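Local atomic coordinates of interpain A (Prevotella intermedia, PDB entry 3BB7), a protein that is probably a secreted cysteine peptidase of the C10 family, seen here as the pro-form: an inhibitory propeptide followed by the peptidase domain. Residues Q123-F128 and R315-K320; K129-G134 and F219-A224. The protein carries 1 engineered substitution. All coordinates share one frame; numbering follows the deposited sequence. Where two conformers were deposited one is given.

Contact 1 (Q123-F128 and R315-K320). Unlike the reference sequence in segment 123-128: Val124 (reference Ala).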
loop_
_atom_site.group_PDB
_atom_site.type_symbol
_atom_site.label_atom_id
_atom_site.label_comp_id
_atom_site.label_asym_id
_atom_site.label_seq_id
_atom_site.Cartn_x
_atom_site.Cartn_y
_atom_site.Cartn_z
ATOM N N GLN A 123 -5.005 -6.402 4.008
ATOM C CA GLN A 123 -4.211 -6.240 5.235
ATOM C C GLN A 123 -4.898 -5.276 6.205
ATOM O O GLN A 123 -4.862 -5.483 7.423
ATOM C CB GLN A 123 -2.792 -5.802 4.942
ATOM C CG GLN A 123 -1.975 -6.870 4.216
ATOM C CD GLN A 123 -0.494 -6.541 4.148
ATOM O OE1 GLN A 123 0.322 -7.099 4.901
ATOM N NE2 GLN A 123 -0.133 -5.636 3.245
ATOM N N VAL A 124 -5.521 -4.212 5.693
ATOM C CA VAL A 124 -6.271 -3.335 6.585
ATOM C C VAL A 124 -7.495 -4.040 7.184
ATOM O O VAL A 124 -7.727 -3.930 8.382
ATOM C CB VAL A 124 -6.653 -2.027 5.857
ATOM C CG1 VAL A 124 -7.573 -1.134 6.770
ATOM C CG2 VAL A 124 -5.380 -1.263 5.510
ATOM N N LEU A 125 -8.273 -4.769 6.386
ATOM C CA LEU A 125 -9.433 -5.499 6.950
ATOM C C LEU A 125 -8.999 -6.516 7.996
ATOM O O LEU A 125 -9.627 -6.649 9.061
ATOM C CB LEU A 125 -10.205 -6.206 5.838
ATOM C CG LEU A 125 -11.322 -5.340 5.204
ATOM C CD1 LEU A 125 -10.888 -3.893 4.876
ATOM C CD2 LEU A 125 -11.992 -6.019 4.016
ATOM N N ASN A 126 -7.884 -7.193 7.750
ATOM C CA ASN A 126 -7.402 -8.170 8.702
ATOM C C ASN A 126 -6.967 -7.506 10.017
ATOM O O ASN A 126 -7.098 -8.077 11.095
ATOM C CB ASN A 126 -6.218 -8.962 8.132
ATOM C CG ASN A 126 -5.712 -9.997 9.127
ATOM O OD1 ASN A 126 -6.431 -10.953 9.483
ATOM N ND2 ASN A 126 -4.474 -9.814 9.583
ATOM N N TYR A 127 -6.393 -6.309 9.926
ATOM C CA TYR A 127 -6.027 -5.566 11.143
ATOM C C TYR A 127 -7.259 -5.379 12.044
ATOM O O TYR A 127 -7.193 -5.557 13.285
ATOM C CB TYR A 127 -5.390 -4.226 10.761
ATOM C CG TYR A 127 -5.163 -3.368 11.981
ATOM C CD1 TYR A 127 -4.093 -3.629 12.851
ATOM C CD2 TYR A 127 -6.049 -2.349 12.299
ATOM C CE1 TYR A 127 -3.896 -2.854 13.996
ATOM C CE2 TYR A 127 -5.863 -1.548 13.477
ATOM C CZ TYR A 127 -4.780 -1.816 14.298
ATOM O OH TYR A 127 -4.578 -1.101 15.461
ATOM N N PHE A 128 -8.397 -5.035 11.433
ATOM C CA PHE A 128 -9.643 -4.837 12.194
ATOM C C PHE A 128 -10.430 -6.091 12.496
ATOM O O PHE A 128 -11.312 -6.062 13.363
ATOM C CB PHE A 128 -10.545 -3.869 11.428
ATOM C CG PHE A 128 -10.009 -2.455 11.409
ATOM C CD1 PHE A 128 -9.952 -1.714 12.598
ATOM C CD2 PHE A 128 -9.524 -1.902 10.237
ATOM C CE1 PHE A 128 -9.456 -0.412 12.616
ATOM C CE2 PHE A 128 -8.985 -0.596 10.234
ATOM C CZ PHE A 128 -8.966 0.136 11.418
ATOM N N ARG A 315 -9.913 6.378 3.247
ATOM C CA ARG A 315 -10.040 6.531 4.685
ATOM C C ARG A 315 -11.454 6.100 5.087
ATOM O O ARG A 315 -12.299 5.816 4.218
ATOM C CB ARG A 315 -9.701 7.970 5.105
ATOM C CG ARG A 315 -10.686 9.010 4.660
ATOM C CD ARG A 315 -10.243 10.413 5.109
ATOM N NE ARG A 315 -11.119 11.388 4.479
ATOM C CZ ARG A 315 -11.096 12.688 4.742
ATOM N NH1 ARG A 315 -10.251 13.164 5.656
ATOM N NH2 ARG A 315 -11.918 13.503 4.081
ATOM N N GLY A 316 -11.718 6.004 6.392
ATOM C CA GLY A 316 -13.045 5.616 6.866
ATOM C C GLY A 316 -13.230 4.118 7.013
ATOM O O GLY A 316 -14.345 3.654 7.137
ATOM N N VAL A 317 -12.134 3.358 6.986
ATOM C CA VAL A 317 -12.187 1.914 7.147
ATOM C C VAL A 317 -11.751 1.586 8.574
ATOM O O VAL A 317 -10.581 1.799 8.976
ATOM C CB VAL A 317 -11.289 1.200 6.124
ATOM C CG1 VAL A 317 -11.326 -0.320 6.327
ATOM C CG2 VAL A 317 -11.747 1.549 4.677
ATOM N N TYR A 318 -12.695 1.056 9.347
ATOM C CA TYR A 318 -12.476 0.688 10.736
ATOM C C TYR A 318 -13.732 -0.028 11.171
ATOM O O TYR A 318 -14.727 -0.055 10.442
ATOM C CB TYR A 318 -12.216 1.929 11.637
ATOM C CG TYR A 318 -12.993 3.176 11.269
ATOM C CD1 TYR A 318 -14.378 3.240 11.412
ATOM C CD2 TYR A 318 -12.333 4.292 10.731
ATOM C CE1 TYR A 318 -15.089 4.385 11.042
ATOM C CE2 TYR A 318 -13.032 5.459 10.400
ATOM C CZ TYR A 318 -14.412 5.473 10.541
ATOM O OH TYR A 318 -15.100 6.591 10.170
ATOM N N GLY A 319 -13.680 -0.647 12.342
ATOM C CA GLY A 319 -14.865 -1.331 12.879
ATOM C C GLY A 319 -15.933 -0.357 13.343
ATOM O O GLY A 319 -15.675 0.836 13.476
ATOM N N LYS A 320 -17.152 -0.830 13.589
ATOM C CA LYS A 320 -18.146 0.088 14.144
ATOM C C LYS A 320 -18.039 0.077 15.654
ATOM O O LYS A 320 -17.569 -0.898 16.242
ATOM C CB LYS A 320 -19.585 -0.182 13.663
ATOM C CG LYS A 320 -19.984 -1.639 13.476
ATOM C CD LYS A 320 -21.411 -1.756 12.917
ATOM C CE LYS A 320 -21.672 -0.766 11.761
ATOM N NZ LYS A 320 -21.417 -1.310 10.389
#

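Contact 2 (K129-G134 and F219-A224)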
loop_
_atom_site.group_PDB
_atom_site.type_symbol
_atom_site.label_atom_id
_atom_site.label_comp_id
_atom_site.label_asym_id
_atom_site.label_seq_id
_atom_site.Cartn_x
_atom_site.Cartn_y
_atom_site.Cartn_z
ATOM N N LYS A 129 -10.128 -7.181 11.786
ATOM C CA LYS A 129 -10.884 -8.433 11.890
ATOM C C LYS A 129 -12.380 -8.164 11.685
ATOM O O LYS A 129 -13.241 -8.593 12.471
ATOM C CB LYS A 129 -10.600 -9.170 13.200
ATOM C CG LYS A 129 -9.189 -9.715 13.217
ATOM C CD LYS A 129 -8.738 -10.059 14.615
ATOM C CE LYS A 129 -7.218 -10.223 14.611
ATOM N NZ LYS A 129 -6.547 -9.521 13.449
ATOM N N TYR A 130 -12.667 -7.433 10.610
ATOM C CA TYR A 130 -14.021 -6.926 10.364
ATOM C C TYR A 130 -14.158 -6.728 8.872
ATOM O O TYR A 130 -13.192 -6.334 8.243
ATOM C CB TYR A 130 -14.196 -5.595 11.118
ATOM C CG TYR A 130 -15.557 -4.943 11.010
ATOM C CD1 TYR A 130 -16.546 -5.187 11.955
ATOM C CD2 TYR A 130 -15.835 -4.037 9.976
ATOM C CE1 TYR A 130 -17.788 -4.570 11.843
ATOM C CE2 TYR A 130 -17.062 -3.427 9.861
ATOM C CZ TYR A 130 -18.028 -3.687 10.807
ATOM O OH TYR A 130 -19.252 -3.062 10.663
ATOM N N PRO A 131 -15.332 -7.028 8.303
ATOM C CA PRO A 131 -16.570 -7.476 8.926
ATOM C C PRO A 131 -16.570 -8.970 9.228
ATOM O O PRO A 131 -15.655 -9.717 8.783
ATOM C CB PRO A 131 -17.616 -7.146 7.858
ATOM C CG PRO A 131 -16.876 -7.412 6.580
ATOM C CD PRO A 131 -15.472 -6.909 6.835
ATOM N N VAL A 132 -17.578 -9.386 9.982
ATOM C CA VAL A 132 -17.826 -10.810 10.212
ATOM C C VAL A 132 -18.213 -11.514 8.904
ATOM O O VAL A 132 -17.643 -12.541 8.552
ATOM C CB VAL A 132 -18.905 -11.048 11.278
ATOM C CG1 VAL A 132 -19.165 -12.523 11.422
ATOM C CG2 VAL A 132 -18.518 -10.464 12.610
ATOM N N ARG A 133 -19.165 -10.935 8.178
ATOM C CA ARG A 133 -19.596 -11.411 6.853
ATOM C C ARG A 133 -19.758 -10.190 5.969
ATOM O O ARG A 133 -19.927 -9.076 6.467
ATOM C CB ARG A 133 -20.940 -12.197 6.932
ATOM C CG ARG A 133 -20.854 -13.493 7.738
ATOM C CD ARG A 133 -22.224 -14.051 8.115
ATOM N NE ARG A 133 -23.074 -14.273 6.951
ATOM C CZ ARG A 133 -23.538 -15.457 6.572
ATOM N NH1 ARG A 133 -23.246 -16.553 7.268
ATOM N NH2 ARG A 133 -24.302 -15.547 5.496
ATOM N N GLY A 134 -19.702 -10.399 4.656
ATOM C CA GLY A 134 -19.923 -9.300 3.733
ATOM C C GLY A 134 -21.408 -9.153 3.417
ATOM O O GLY A 134 -22.303 -9.632 4.148
ATOM N N PHE A 219 -18.598 -4.728 1.818
ATOM C CA PHE A 219 -18.052 -5.018 3.140
ATOM C C PHE A 219 -18.731 -4.266 4.275
ATOM O O PHE A 219 -18.466 -4.546 5.456
ATOM C CB PHE A 219 -16.546 -4.786 3.190
ATOM C CG PHE A 219 -15.747 -5.786 2.387
ATOM C CD1 PHE A 219 -15.258 -5.456 1.132
ATOM C CD2 PHE A 219 -15.434 -7.044 2.912
ATOM C CE1 PHE A 219 -14.479 -6.368 0.383
ATOM C CE2 PHE A 219 -14.645 -7.959 2.191
ATOM C CZ PHE A 219 -14.156 -7.623 0.924
ATOM N N GLY A 220 -19.566 -3.293 3.920
ATOM C CA GLY A 220 -20.351 -2.548 4.897
ATOM C C GLY A 220 -19.601 -1.493 5.699
ATOM O O GLY A 220 -20.049 -1.103 6.781
ATOM N N PHE A 221 -18.482 -1.009 5.169
ATOM C CA PHE A 221 -17.780 0.107 5.796
ATOM C C PHE A 221 -18.453 1.417 5.416
ATOM O O PHE A 221 -18.096 2.052 4.411
ATOM C CB PHE A 221 -16.306 0.158 5.396
ATOM C CG PHE A 221 -15.485 -0.957 5.973
ATOM C CD1 PHE A 221 -15.099 -0.933 7.316
ATOM C CD2 PHE A 221 -15.153 -2.061 5.196
ATOM C CE1 PHE A 221 -14.307 -1.986 7.864
ATOM C CE2 PHE A 221 -14.413 -3.129 5.710
ATOM C CZ PHE A 221 -13.964 -3.090 7.046
ATOM N N THR A 222 -19.456 1.776 6.219
ATOM C CA THR A 222 -20.305 2.923 5.915
ATOM C C THR A 222 -19.514 4.188 5.604
ATOM O O THR A 222 -19.909 4.954 4.711
ATOM C CB THR A 222 -21.272 3.157 7.074
ATOM O OG1 THR A 222 -20.549 3.532 8.241
ATOM C CG2 THR A 222 -22.006 1.924 7.370
ATOM N N ASP A 223 -18.420 4.409 6.327
ATOM C CA ASP A 223 -17.642 5.647 6.235
ATOM C C ASP A 223 -16.520 5.630 5.185
ATOM O O ASP A 223 -15.797 6.637 5.025
ATOM C CB ASP A 223 -17.042 5.996 7.592
ATOM C CG ASP A 223 -18.075 6.274 8.649
ATOM O OD1 ASP A 223 -19.283 6.394 8.335
ATOM O OD2 ASP A 223 -17.655 6.371 9.827
ATOM N N ALA A 224 -16.312 4.497 4.510
ATOM C CA ALA A 224 -15.188 4.426 3.560
ATOM C C ALA A 224 -15.334 5.481 2.471
ATOM O O ALA A 224 -16.441 5.709 1.938
ATOM C CB ALA A 224 -15.079 3.033 2.951
HETATM O O HOH W 1 -19.191 -0.914 9.398
HETATM O O HOH W 2 -20.461 -6.422 6.165
#

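Contact 1 (Q123-F128 and R315-K320)
Phe128 carries CG anti to its own carbonyl carbon (chi1 -69°), and Val317 carries CG1 anti to the backbone N (chi1 179°); these two settings turn a ring and a methyl into the seam between helix 116-128 and the loop that leaves strand 312-315. In this clan CA peptidase, whose fold is papain-like, the helix starts at Ala116, the engineered replacement of the predicted nucleophile, and the contact lies near its other end, Val124 being about 12 Å from Ala116 between side chains. The Phe128 ring has an atom over each face. Over one, Tyr318 CA makes a CH-pi contact 3.6 Å from the ring centroid and 10° off its normal; over the opposite face sits CD2 of the preceding Tyr127. Tyr318 CB adds an apolar touch, 3.7 Å from Phe128 CZ, but the rest of the Tyr318 side chain turns off from the helix, and its OH is hydrogen-bonded to Asp223. One turn back along the helix the contact is purely aliphatic: Val317 CG1 meets Val124 CG1 at 3.9 Å and Leu125 CD1 at 3.9 Å, crossing the leucine at about a right angle. Leu215 of helix 208-218 touches both Leu125 and Val317, and Ile252 of strand 251-255 touches Val124, so helix, sheet and loop share this packing. No hydrogen bond spans the two segments. The backbone of the loop lies against the aromatic ring instead: Val317 O approaches Phe128 CE2 obliquely at 3.1 Å, and Gly319 N stands 3.9 Å from Phe128 CD1.

Contact 2 (K129-G134 and F219-A224)
Tyr130 and Phe221 meet as an offset edge-to-face pair, ring centroids 5.4 Å apart and planes at 61°, with the tyrosine edge turned toward the phenylalanine face. The closest point is Tyr130 CD2 against Phe221 CE1 at 3.3 Å, a tight approach. CG of Tyr130, anti to the backbone N (chi1 -178°), lies beside the carbonyl carbon, on the side where Tyr130 O also nears Phe221 CZ; the two side chains pass one another running in opposing senses. Beside them, Pro131, joined to Tyr130 by a cis peptide bond, sets CG 3.5 Å from Phe219 O and CD 3.9 Å from Phe219 CD2. No direct hydrogen bond joins the loops, but two waters do. One is hydrogen-bonded to Tyr130 OH (2.5 Å) and donates to Gly220 O at 2.8 Å; the other donates to Arg133 O at 2.7 Å and, weakly, to Phe219 O. Both segments are helix exits of the papain-like peptidase domain: Lys129 leaves helix 116-128 and Gly220 leaves helix 208-218, each with positive phi. Beyond Gly220, Phe221 is the centre of an inverse gamma turn and opens a type I beta turn closed by Ala224 N bonding to Phe221 O, which leads into strand 225-228. Leu125 of helix 116-128 touches both phenylalanines, while Leu215 of helix 208-218 packs on Phe221. Farther out, Phe219 meets helix 176-192 at His188, Cys189 and Ala192, and its ring pairs edge-to-face with Phe156. Pro131 O accepts a hydrogen bond from Trp163 NE1, and Tyr130 OH is also hydrogen-bonded to Lys320 NZ.

Overall arrangement
Contacts 1 and 2 have centres 8 Å apart, on the same side of the chain's centre. Their first segments are consecutive, 123-128 then 129-134, whereas 219-224 comes before 315-320. They share helices 116-128 and 208-218, with contact 1 on the exit of strand 312-315 and contact 2 on the loop before strand 225-228. Contact 1 sits closer to the chain's centre yet is only partly buried; it has no hydrogen bond between its segments and rests on apolar and CH-pi contacts. In contact 2, farther out, phenylalanines and proline are buried, but one water links two backbone carbonyls, the other a tyrosine hydroxyl and a carbonyl. Probable hydrogen bonds of Tyr318 and Lys320 join the two contacts.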